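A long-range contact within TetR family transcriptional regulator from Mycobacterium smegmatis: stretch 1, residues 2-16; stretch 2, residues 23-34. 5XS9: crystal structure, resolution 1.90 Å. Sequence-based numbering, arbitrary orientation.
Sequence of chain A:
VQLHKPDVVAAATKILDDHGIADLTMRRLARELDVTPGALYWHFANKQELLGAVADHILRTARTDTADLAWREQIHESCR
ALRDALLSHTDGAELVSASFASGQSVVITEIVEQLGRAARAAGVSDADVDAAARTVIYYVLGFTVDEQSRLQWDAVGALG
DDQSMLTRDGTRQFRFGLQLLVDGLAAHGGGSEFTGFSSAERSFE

Stretch 1 (2-16) QLHKPDVVAAATKIL
Stretch 2, residues 23-34: DLTMRRLARELD

Stretch 1 enters as an extended segment, with L3 at phi/psi -80/125 and H4 at -96/123. H4 is the N-cap of a helix that runs from K5 through L16 and continues beyond. Stretch 2 holds a shorter helix from M26. The two axes approach to 9.8 Å, and their N-to-C directions differ by 109°, so the helices cross steeply. The register is set by A12 facing L29, CA to CA 6.0 Å, and L16 facing L24, CA to CA 5.8 Å. No hydrogen bond crosses the contact; it is apolar packing that buries 531 Å² over both sides.

D23 (phi/psi -83/-8) points its CB toward stretch 1. Its backbone O lies 3.5 Å from I15 CG2. Its chi1 is m, and OD1 forms a salt bridge with R28 NH1 at 3.4 Å.

L24 (phi/psi -83/94; chi1 t, chi2 p) starts sideways, but its end comes nearer. CD1 lies 3.8 Å from A12 CB and 3.5 Å from A12 O. CD2 reaches L16 CB at 4.4 Å.

T25 is extended at -127/161, with CB pointing away. As N-cap it uses chi1 p, so that OG1 accepts from R28 N at 3.0 Å. M26 and R27 make no contact with stretch 1.

R28 (chi1 t, chi2 p, chi3 t) points toward stretch 1. CG lies 4.1 Å from I15 CD1. Farther out, NE donates to E32 OE2 at 2.9 Å, in a salt bridge within the helix.

L29 (chi1 t, chi2 p) is the knob, set among V8, A11, A12 and I15. CD1 lies 3.8 Å from each of A11 CB, A12 CB and I15 CD1. L29 CD1 also comes to 3.4 Å from A12 N. CD2 meets V8 CG1 at 3.8 Å. A11 meets L29 with its CB, A12 with its CB and its backbone N; V8 has chi1 t. I15 (chi1 m, chi2 t) points toward stretch 2 and has the largest area covered in the contact. Its CD1 also lies 3.7 Å from L29 CA.

A30 points away and R31 sideways; neither touches stretch 1. E32 (chi1 m, chi2 m) points toward it, with CG 3.5 Å from I15 CD1. The aliphatic part of E32 thus packs on I15 while its carboxylate engages R28.

L33 (chi1 m, chi2 t) also points toward stretch 1. CD2 lies 3.6 Å from A11 CB. CD1 lies 4.1 Å from V8 CG2 and 4.3 Å from L3 CD2, bringing the segment before the first helix into the contact.

D34 has positive phi (53/59) in a Schellman motif; D34 N donates to R31 O at 2.9 Å.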

ATOM      1  N   GLN A   2     -23.793 -22.801  20.748  1.00 90.49           N
ATOM      2  CA  GLN A   2     -22.833 -22.995  19.609  1.00 94.61           C
ATOM      3  C   GLN A   2     -22.397 -21.660  19.004  1.00 86.73           C
ATOM      4  O   GLN A   2     -23.047 -20.633  19.220  1.00 79.71           O
ATOM      5  CB  GLN A   2     -23.452 -23.890  18.537  1.00 92.29           C
ATOM      6  CG  GLN A   2     -22.436 -24.592  17.651  1.00 98.00           C
ATOM      7  CD  GLN A   2     -22.988 -25.846  16.997  1.00111.08           C
ATOM      8  OE1 GLN A   2     -24.188 -26.129  17.060  1.00117.89           O
ATOM      9  NE2 GLN A   2     -22.106 -26.612  16.363  1.00114.14           N
ATOM     10  N   LEU A   3     -21.274 -21.681  18.280  1.00 84.42           N
ATOM     11  CA  LEU A   3     -20.710 -20.449  17.688  1.00 76.06           C
ATOM     12  C   LEU A   3     -21.390 -20.030  16.396  1.00 68.22           C
ATOM     13  O   LEU A   3     -21.400 -20.799  15.441  1.00 64.21           O
ATOM     14  CB  LEU A   3     -19.231 -20.622  17.366  1.00 77.49           C
ATOM     15  CG  LEU A   3     -18.184 -20.254  18.394  1.00 72.52           C
ATOM     16  CD1 LEU A   3     -16.849 -20.235  17.664  1.00 67.26           C
ATOM     17  CD2 LEU A   3     -18.489 -18.914  19.055  1.00 72.28           C
ATOM     18  N   HIS A   4     -21.879 -18.791  16.362  1.00 58.45           N
ATOM     19  CA  HIS A   4     -22.507 -18.214  15.194  1.00 65.47           C
ATOM     20  C   HIS A   4     -21.431 -17.376  14.433  1.00 63.81           C
ATOM     21  O   HIS A   4     -20.819 -16.473  14.988  1.00 55.39           O
ATOM     22  CB  HIS A   4     -23.705 -17.373  15.676  1.00 71.97           C
ATOM     23  CG  HIS A   4     -24.632 -16.912  14.590  1.00 87.51           C
ATOM     24  ND1 HIS A   4     -25.092 -17.743  13.586  1.00 96.45           N
ATOM     25  CD2 HIS A   4     -25.210 -15.702  14.370  1.00 88.89           C
ATOM     26  CE1 HIS A   4     -25.894 -17.057  12.784  1.00 91.61           C
ATOM     27  NE2 HIS A   4     -25.988 -15.819  13.243  1.00 82.69           N
ATOM     28  N   LYS A   5     -21.203 -17.702  13.170  1.00 58.01           N
ATOM     29  CA  LYS A   5     -20.123 -17.106  12.358  1.00 59.48           C
ATOM     30  C   LYS A   5     -20.167 -15.588  12.324  1.00 57.96           C
ATOM     31  O   LYS A   5     -19.142 -14.965  12.538  1.00 58.81           O
ATOM     32  CB  LYS A   5     -20.089 -17.696  10.964  1.00 55.23           C
ATOM     33  CG  LYS A   5     -19.017 -17.080  10.096  1.00 62.67           C
ATOM     34  CD  LYS A   5     -18.791 -17.954   8.892  1.00 63.28           C
ATOM     35  CE  LYS A   5     -18.030 -17.210   7.831  1.00 70.81           C
ATOM     36  NZ  LYS A   5     -17.389 -18.198   6.930  1.00 71.68           N
ATOM     37  N   PRO A   6     -21.352 -14.981  12.116  1.00 64.36           N
ATOM     38  CA  PRO A   6     -21.440 -13.543  12.300  1.00 58.31           C
ATOM     39  C   PRO A   6     -20.907 -12.974  13.613  1.00 61.81           C
ATOM     40  O   PRO A   6     -20.268 -11.891  13.612  1.00 54.01           O
ATOM     41  CB  PRO A   6     -22.939 -13.287  12.164  1.00 66.02           C
ATOM     42  CG  PRO A   6     -23.376 -14.274  11.136  1.00 62.41           C
ATOM     43  CD  PRO A   6     -22.529 -15.497  11.374  1.00 63.34           C
ATOM     44  N   ASP A   7     -21.160 -13.662  14.721  1.00 60.77           N
ATOM     45  CA  ASP A   7     -20.620 -13.240  16.026  1.00 60.11           C
ATOM     46  C   ASP A   7     -19.106 -13.358  16.065  1.00 46.47           C
ATOM     47  O   ASP A   7     -18.448 -12.573  16.694  1.00 49.78           O
ATOM     48  CB  ASP A   7     -21.197 -14.077  17.203  1.00 66.54           C
ATOM     49  CG  ASP A   7     -22.687 -13.842  17.424  1.00 72.96           C
ATOM     50  OD1 ASP A   7     -23.127 -12.675  17.442  1.00 78.50           O
ATOM     51  OD2 ASP A   7     -23.421 -14.828  17.601  1.00 78.26           O
ATOM     52  N   VAL A   8     -18.577 -14.400  15.454  1.00 41.84           N
ATOM     53  CA  VAL A   8     -17.139 -14.595  15.428  1.00 45.01           C
ATOM     54  C   VAL A   8     -16.466 -13.420  14.677  1.00 45.75           C
ATOM     55  O   VAL A   8     -15.520 -12.802  15.186  1.00 44.35           O
ATOM     56  CB  VAL A   8     -16.781 -15.951  14.807  1.00 46.41           C
ATOM     57  CG1 VAL A   8     -15.275 -16.093  14.639  1.00 45.68           C
ATOM     58  CG2 VAL A   8     -17.337 -17.069  15.714  1.00 52.67           C
ATOM     59  N   VAL A   9     -17.037 -13.065  13.526  1.00 44.75           N
ATOM     60  CA  VAL A   9     -16.465 -12.014  12.667  1.00 41.64           C
ATOM     61  C   VAL A   9     -16.520 -10.717  13.376  1.00 42.04           C
ATOM     62  O   VAL A   9     -15.558  -9.957  13.388  1.00 42.47           O
ATOM     63  CB  VAL A   9     -17.173 -11.962  11.319  1.00 44.32           C
ATOM     64  CG1 VAL A   9     -16.664 -10.761  10.515  1.00 44.79           C
ATOM     65  CG2 VAL A   9     -16.891 -13.254  10.560  1.00 42.07           C
ATOM     66  N   ALA A  10     -17.647 -10.466  14.042  1.00 44.36           N
ATOM     67  CA  ALA A  10     -17.795  -9.272  14.812  1.00 41.48           C
ATOM     68  C   ALA A  10     -16.787  -9.173  15.979  1.00 46.67           C
ATOM     69  O   ALA A  10     -16.198  -8.093  16.249  1.00 44.46           O
ATOM     70  CB  ALA A  10     -19.250  -9.159  15.343  1.00 53.04           C
ATOM     71  N   ALA A  11     -16.605 -10.268  16.697  1.00 43.70           N
ATOM     72  CA  ALA A  11     -15.614 -10.276  17.776  1.00 48.07           C
ATOM     73  C   ALA A  11     -14.223 -10.004  17.182  1.00 41.42           C
ATOM     74  O   ALA A  11     -13.408  -9.257  17.754  1.00 42.76           O
ATOM     75  CB  ALA A  11     -15.620 -11.614  18.505  1.00 46.72           C
ATOM     76  N   ALA A  12     -13.955 -10.641  16.058  1.00 38.55           N
ATOM     77  CA  ALA A  12     -12.618 -10.495  15.403  1.00 42.11           C
ATOM     78  C   ALA A  12     -12.372  -9.034  14.998  1.00 40.33           C
ATOM     79  O   ALA A  12     -11.264  -8.512  15.162  1.00 36.80           O
ATOM     80  CB  ALA A  12     -12.553 -11.393  14.195  1.00 37.99           C
ATOM     81  N   THR A  13     -13.456  -8.357  14.571  1.00 39.70           N
ATOM     82  CA  THR A  13     -13.417  -6.960  14.142  1.00 44.45           C
ATOM     83  C   THR A  13     -13.178  -6.022  15.312  1.00 42.43           C
ATOM     84  O   THR A  13     -12.417  -5.043  15.230  1.00 38.14           O
ATOM     85  CB  THR A  13     -14.708  -6.602  13.320  1.00 40.86           C
ATOM     86  OG1 THR A  13     -14.695  -7.441  12.172  1.00 40.96           O
ATOM     87  CG2 THR A  13     -14.754  -5.177  12.902  1.00 43.78           C
ATOM     88  N   LYS A  14     -13.765  -6.355  16.435  1.00 43.33           N
ATOM     89  CA  LYS A  14     -13.516  -5.595  17.663  1.00 49.11           C
ATOM     90  C   LYS A  14     -12.057  -5.719  18.177  1.00 40.67           C
ATOM     91  O   LYS A  14     -11.464  -4.759  18.625  1.00 40.12           O
ATOM     92  CB  LYS A  14     -14.514  -6.080  18.733  1.00 59.49           C
ATOM     93  CG  LYS A  14     -14.537  -5.257  20.007  1.00 63.35           C
ATOM     94  CD  LYS A  14     -15.695  -5.713  20.889  1.00 70.13           C
ATOM     95  CE  LYS A  14     -15.408  -5.491  22.363  1.00 70.29           C
ATOM     96  NZ  LYS A  14     -14.897  -4.119  22.609  1.00 67.48           N
ATOM     97  N   ILE A  15     -11.463  -6.894  18.065  1.00 38.80           N
ATOM     98  CA  ILE A  15     -10.054  -7.042  18.423  1.00 41.44           C
ATOM     99  C   ILE A  15      -9.194  -6.136  17.506  1.00 42.61           C
ATOM    100  O   ILE A  15      -8.269  -5.440  17.950  1.00 45.10           O
ATOM    101  CB  ILE A  15      -9.614  -8.517  18.306  1.00 41.04           C
ATOM    102  CG1 ILE A  15     -10.303  -9.339  19.404  1.00 48.84           C
ATOM    103  CG2 ILE A  15      -8.106  -8.675  18.447  1.00 43.95           C
ATOM    104  CD1 ILE A  15     -10.342 -10.826  19.152  1.00 46.04           C
ATOM    105  N   LEU A  16      -9.502  -6.177  16.221  1.00 40.88           N
ATOM    106  CA  LEU A  16      -8.836  -5.345  15.241  1.00 37.61           C
ATOM    107  C   LEU A  16      -8.958  -3.907  15.609  1.00 36.59           C
ATOM    108  O   LEU A  16      -7.947  -3.223  15.685  1.00 39.25           O
ATOM    109  CB  LEU A  16      -9.393  -5.608  13.836  1.00 35.79           C
ATOM    110  CG  LEU A  16      -8.845  -4.618  12.791  1.00 38.20           C
ATOM    111  CD1 LEU A  16      -7.457  -5.026  12.352  1.00 40.67           C
ATOM    112  CD2 LEU A  16      -9.768  -4.615  11.611  1.00 41.81           C
ATOM    113  N   ASP A  23      -2.561  -8.131  16.797  1.00 47.64           N
ATOM    114  CA  ASP A  23      -3.249  -8.838  17.865  1.00 47.08           C
ATOM    115  C   ASP A  23      -4.429  -9.659  17.402  1.00 49.73           C
ATOM    116  O   ASP A  23      -4.997 -10.355  18.203  1.00 50.74           O
ATOM    117  CB  ASP A  23      -3.766  -7.824  18.897  1.00 56.14           C
ATOM    118  CG  ASP A  23      -2.688  -7.378  19.878  1.00 62.81           C
ATOM    119  OD1 ASP A  23      -3.054  -6.818  20.930  1.00 69.91           O
ATOM    120  OD2 ASP A  23      -1.494  -7.617  19.600  1.00 55.69           O
ATOM    121  N   LEU A  24      -4.848  -9.547  16.138  1.00 44.10           N
ATOM    122  CA  LEU A  24      -5.923 -10.390  15.626  1.00 46.39           C
ATOM    123  C   LEU A  24      -5.364 -11.729  15.203  1.00 50.62           C
ATOM    124  O   LEU A  24      -4.913 -11.884  14.077  1.00 44.27           O
ATOM    125  CB  LEU A  24      -6.624  -9.771  14.448  1.00 43.67           C
ATOM    126  CG  LEU A  24      -7.744 -10.573  13.820  1.00 51.43           C
ATOM    127  CD1 LEU A  24      -8.818 -10.927  14.845  1.00 54.48           C
ATOM    128  CD2 LEU A  24      -8.320  -9.726  12.711  1.00 48.78           C
ATOM    129  N   THR A  25      -5.414 -12.677  16.127  1.00 50.26           N
ATOM    130  CA  THR A  25      -4.992 -14.069  15.894  1.00 50.28           C
ATOM    131  C   THR A  25      -6.122 -14.982  16.291  1.00 50.89           C
ATOM    132  O   THR A  25      -6.998 -14.567  17.021  1.00 47.33           O
ATOM    133  CB  THR A  25      -3.774 -14.458  16.753  1.00 48.37           C
ATOM    134  OG1 THR A  25      -4.132 -14.400  18.138  1.00 52.92           O
ATOM    135  CG2 THR A  25      -2.569 -13.527  16.484  1.00 49.29           C
ATOM    136  N   MET A  26      -6.085 -16.219  15.807  1.00 44.96           N
ATOM    137  CA  MET A  26      -7.079 -17.198  16.148  1.00 47.87           C
ATOM    138  C   MET A  26      -7.056 -17.495  17.665  1.00 45.53           C
ATOM    139  O   MET A  26      -8.126 -17.641  18.299  1.00 43.08           O
ATOM    140  CB  MET A  26      -6.886 -18.453  15.287  1.00 50.76           C
ATOM    141  CG  MET A  26      -7.181 -18.234  13.784  1.00 51.10           C
ATOM    142  SD  MET A  26      -8.935 -18.229  13.429  1.00 55.17           S
ATOM    143  CE  MET A  26      -9.527 -19.908  13.369  1.00 55.51           C
ATOM    144  N   ARG A  27      -5.867 -17.561  18.264  1.00 50.89           N
ATOM    145  CA  ARG A  27      -5.804 -17.814  19.732  1.00 48.77           C
ATOM    146  C   ARG A  27      -6.390 -16.634  20.508  1.00 51.16           C
ATOM    147  O   ARG A  27      -7.137 -16.846  21.439  1.00 43.31           O
ATOM    148  CB  ARG A  27      -4.405 -18.165  20.232  1.00 56.87           C
ATOM    149  CG  ARG A  27      -3.438 -16.998  20.293  1.00 71.76           C
ATOM    150  CD  ARG A  27      -1.999 -17.430  20.543  1.00 72.50           C
ATOM    151  NE  ARG A  27      -1.049 -16.402  20.082  1.00 69.23           N
ATOM    152  CZ  ARG A  27      -0.742 -16.148  18.802  1.00 71.81           C
ATOM    153  NH1 ARG A  27      -1.315 -16.815  17.784  1.00 80.46           N
ATOM    154  NH2 ARG A  27       0.150 -15.211  18.521  1.00 84.12           N
ATOM    155  N   ARG A  28      -6.129 -15.396  20.078  1.00 44.17           N
ATOM    156  CA  ARG A  28      -6.740 -14.243  20.778  1.00 45.69           C
ATOM    157  C   ARG A  28      -8.259 -14.199  20.609  1.00 45.77           C
ATOM    158  O   ARG A  28      -8.999 -13.886  21.535  1.00 46.22           O
ATOM    159  CB  ARG A  28      -6.123 -12.916  20.276  1.00 46.71           C
ATOM    160  CG  ARG A  28      -6.753 -11.672  20.891  1.00 49.54           C
ATOM    161  CD  ARG A  28      -6.256 -11.501  22.289  1.00 54.22           C
ATOM    162  NE  ARG A  28      -6.921 -10.388  22.954  1.00 57.31           N
ATOM    163  CZ  ARG A  28      -6.402  -9.174  23.143  1.00 62.84           C
ATOM    164  NH1 ARG A  28      -5.178  -8.829  22.705  1.00 60.07           N
ATOM    165  NH2 ARG A  28      -7.130  -8.276  23.794  1.00 72.07           N
ATOM    166  N   LEU A  29      -8.716 -14.518  19.405  1.00 44.45           N
ATOM    167  CA  LEU A  29     -10.133 -14.505  19.111  1.00 42.58           C
ATOM    168  C   LEU A  29     -10.832 -15.528  20.021  1.00 48.99           C
ATOM    169  O   LEU A  29     -11.891 -15.231  20.565  1.00 43.40           O
ATOM    170  CB  LEU A  29     -10.372 -14.890  17.644  1.00 39.28           C
ATOM    171  CG  LEU A  29     -11.806 -14.812  17.134  1.00 40.81           C
ATOM    172  CD1 LEU A  29     -12.517 -13.462  17.424  1.00 41.83           C
ATOM    173  CD2 LEU A  29     -11.740 -15.164  15.667  1.00 46.49           C
ATOM    174  N   ALA A  30     -10.260 -16.736  20.130  1.00 45.08           N
ATOM    175  CA  ALA A  30     -10.851 -17.778  21.006  1.00 50.16           C
ATOM    176  C   ALA A  30     -10.911 -17.322  22.469  1.00 53.52           C
ATOM    177  O   ALA A  30     -11.911 -17.534  23.144  1.00 46.08           O
ATOM    178  CB  ALA A  30     -10.115 -19.084  20.905  1.00 49.98           C
ATOM    179  N   ARG A  31      -9.860 -16.670  22.937  1.00 50.65           N
ATOM    180  CA  ARG A  31      -9.884 -16.121  24.286  1.00 55.23           C
ATOM    181  C   ARG A  31     -11.006 -15.071  24.471  1.00 59.23           C
ATOM    182  O   ARG A  31     -11.768 -15.197  25.402  1.00 51.00           O
ATOM    183  CB  ARG A  31      -8.523 -15.576  24.657  1.00 58.38           C
ATOM    184  CG  ARG A  31      -8.463 -14.980  26.043  1.00 64.63           C
ATOM    185  CD  ARG A  31      -7.037 -14.934  26.559  1.00 74.22           C
ATOM    186  NE  ARG A  31      -6.093 -14.008  25.893  1.00 77.91           N
ATOM    187  CZ  ARG A  31      -6.153 -12.671  25.925  1.00 77.43           C
ATOM    188  NH1 ARG A  31      -7.176 -12.028  26.513  1.00 80.40           N
ATOM    189  NH2 ARG A  31      -5.184 -11.956  25.332  1.00 74.48           N
ATOM    190  N   GLU A  32     -11.161 -14.122  23.536  1.00 52.00           N
ATOM    191  CA  GLU A  32     -12.193 -13.118  23.625  1.00 51.24           C
ATOM    192  C   GLU A  32     -13.587 -13.683  23.546  1.00 54.17           C
ATOM    193  O   GLU A  32     -14.506 -13.128  24.128  1.00 54.19           O
ATOM    194  CB  GLU A  32     -12.039 -12.060  22.541  1.00 52.83           C
ATOM    195  CG  GLU A  32     -10.744 -11.261  22.638  1.00 60.55           C
ATOM    196  CD  GLU A  32     -10.578 -10.484  23.938  1.00 65.72           C
ATOM    197  OE1 GLU A  32     -11.562 -10.088  24.569  1.00 64.01           O
ATOM    198  OE2 GLU A  32      -9.431 -10.258  24.318  1.00 72.62           O
ATOM    199  N   LEU A  33     -13.790 -14.751  22.793  1.00 48.15           N
ATOM    200  CA  LEU A  33     -15.079 -15.384  22.768  1.00 49.79           C
ATOM    201  C   LEU A  33     -15.243 -16.365  23.955  1.00 57.50           C
ATOM    202  O   LEU A  33     -16.308 -16.930  24.121  1.00 58.25           O
ATOM    203  CB  LEU A  33     -15.332 -16.118  21.458  1.00 47.70           C
ATOM    204  CG  LEU A  33     -15.427 -15.234  20.216  1.00 47.01           C
ATOM    205  CD1 LEU A  33     -15.202 -16.110  19.028  1.00 51.44           C
ATOM    206  CD2 LEU A  33     -16.789 -14.559  20.172  1.00 55.05           C
ATOM    207  N   ASP A  34     -14.186 -16.580  24.735  1.00 61.33           N
ATOM    208  CA  ASP A  34     -14.223 -17.517  25.834  1.00 68.67           C
ATOM    209  C   ASP A  34     -14.709 -18.843  25.258  1.00 62.84           C
ATOM    210  O   ASP A  34     -15.760 -19.339  25.643  1.00 67.08           O
ATOM    211  CB  ASP A  34     -15.117 -16.986  26.987  1.00 69.93           C
ATOM    212  CG  ASP A  34     -14.928 -17.756  28.295  1.00 74.59           C
ATOM    213  OD1 ASP A  34     -13.994 -18.563  28.390  1.00 78.45           O
ATOM    214  OD2 ASP A  34     -15.719 -17.549  29.236  1.00 87.26           O
TER